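Local coordinates for protein formyltransferase (Francisella tularensis subsp. tularensis, PDB 4NV1) that belongs to the formyltransferase family and binds dTDP-4-amino-4,6-dideoxyglucose in a pocket lined by residues of both its N- and C-terminal parts, at residues Cys35-Lys38 / Ser39-Ser42. Sequence-based numbering, arbitrary orientation.
Sequences CSFK and SQTS
Ser39 meets Ser36 where the chain folds back on itself just beyond strand 29-35, a worked example of how a short run of residues can turn using mainly its own carbonyls. The amide N of Ser39 makes a weak hydrogen bond to Ser36 O, bent to 137° at the hydrogen, and its modelled place is somewhat uncertain. Beside it the CB of Ser39 packs against the same oxygen, 3.1 Å from Ser36 O. Ser39 is buried, and with OG swung anti to the backbone N (chi1 -180°) its hydroxyl comes no closer than a loose 4.4 Å to the CB of Cys35. Asp11 touches this serine too, and its OD1 accepts a hydrogen bond from Ser36 N.

One residue on, the turn repeats. Gln40 N donates to Phe37 O over 2.9 Å, reaching the oxygen from above the carbonyl plane, and Gln40 CB lies against that oxygen as well. The glutamine side chain then runs alongside Phe37, pointing the same way; a bend at chi2 (104°) brings its amide to the rim of the ring, where NE2 lies near the ring plane, 3.8 Å from Phe37 CD1. This is an edge contact rather than a stack on the face, while Pro54 of strand 53-54 also touches the phenylalanine.

Further along, where 40-42 already have helical backbone angles, Ser42 OG reaches back three residues to Ser39 O, a 2.8 Å hydrogen bond with the donor above the carbonyl plane. Two overlapping type I beta turns result, 37-40 closed by the Gln40 bond and 36-39 only by the weak, less certain one; they lead from strand 29-35 of the parallel part of the sheet towards helix 44-48 in a beta-alpha connection, with the Ser36 side chain about 8 Å from the bound dTDP-4-amino-4,6-dideoxyglucose.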
loop_
_atom_site.group_PDB
_atom_site.type_symbol
_atom_site.label_atom_id
_atom_site.label_comp_id
_atom_site.label_asym_id
_atom_site.label_seq_id
_atom_site.Cartn_x
_atom_site.Cartn_y
_atom_site.Cartn_z
ATOM N N CYS A 35 -8.818 13.794 -30.788
ATOM C CA CYS A 35 -8.231 12.817 -29.899
ATOM C C CYS A 35 -7.620 11.728 -30.761
ATOM O O CYS A 35 -7.525 11.867 -31.978
ATOM C CB CYS A 35 -9.330 12.257 -29.020
ATOM S SG CYS A 35 -10.488 11.182 -29.892
ATOM N N SER A 36 -7.156 10.654 -30.144
ATOM C CA SER A 36 -6.497 9.615 -30.915
ATOM C C SER A 36 -7.442 8.412 -31.083
ATOM O O SER A 36 -8.526 8.329 -30.466
ATOM C CB SER A 36 -5.153 9.234 -30.283
ATOM O OG SER A 36 -4.902 7.843 -30.404
ATOM N N PHE A 37 -7.016 7.513 -31.962
ATOM C CA PHE A 37 -7.823 6.353 -32.367
ATOM C C PHE A 37 -7.812 5.349 -31.231
ATOM O O PHE A 37 -8.886 4.872 -30.845
ATOM C CB PHE A 37 -7.368 5.764 -33.716
ATOM C CG PHE A 37 -7.983 6.458 -34.914
ATOM C CD1 PHE A 37 -9.352 6.390 -35.146
ATOM C CD2 PHE A 37 -7.198 7.185 -35.807
ATOM C CE1 PHE A 37 -9.931 7.008 -36.245
ATOM C CE2 PHE A 37 -7.766 7.824 -36.897
ATOM C CZ PHE A 37 -9.134 7.727 -37.121
ATOM N N LYS A 38 -6.637 5.162 -30.620
ATOM C CA LYS A 38 -6.487 4.355 -29.397
ATOM C C LYS A 38 -7.494 4.751 -28.319
ATOM O O LYS A 38 -7.700 4.044 -27.323
ATOM C CB LYS A 38 -5.066 4.465 -28.859
ATOM C CG LYS A 38 -4.049 4.106 -29.917
ATOM C CD LYS A 38 -2.690 3.696 -29.391
ATOM C CE LYS A 38 -1.862 3.123 -30.536
ATOM N NZ LYS A 38 -0.439 2.829 -30.194
ATOM N N SER A 39 -8.175 5.863 -28.568
ATOM C CA SER A 39 -8.942 6.529 -27.550
ATOM C C SER A 39 -10.452 6.441 -27.836
ATOM O O SER A 39 -11.246 7.070 -27.127
ATOM C CB SER A 39 -8.390 7.969 -27.426
ATOM O OG SER A 39 -9.063 8.742 -26.444
ATOM N N GLN A 40 -10.851 5.613 -28.810
ATOM C CA GLN A 40 -12.252 5.538 -29.294
ATOM C C GLN A 40 -13.303 5.223 -28.211
ATOM O O GLN A 40 -14.456 5.677 -28.245
ATOM C CB GLN A 40 -12.327 4.487 -30.405
ATOM C CG GLN A 40 -13.584 4.546 -31.275
ATOM C CD GLN A 40 -13.391 5.153 -32.665
ATOM O OE1 GLN A 40 -14.263 5.887 -33.163
ATOM N NE2 GLN A 40 -12.259 4.842 -33.307
ATOM N N THR A 41 -12.886 4.433 -27.224
ATOM C CA THR A 41 -13.785 3.982 -26.165
ATOM C C THR A 41 -13.806 4.957 -24.994
ATOM O O THR A 41 -14.885 5.315 -24.515
ATOM C CB THR A 41 -13.395 2.579 -25.631
ATOM O OG1 THR A 41 -12.954 1.742 -26.715
ATOM C CG2 THR A 41 -14.573 1.937 -24.861
ATOM N N SER A 42 -12.632 5.384 -24.525
ATOM C CA SER A 42 -12.589 6.289 -23.376
ATOM C C SER A 42 -13.534 7.403 -23.694
ATOM O O SER A 42 -14.346 7.808 -22.839
ATOM C CB SER A 42 -11.201 6.874 -23.161
ATOM O OG SER A 42 -10.608 7.087 -24.428
#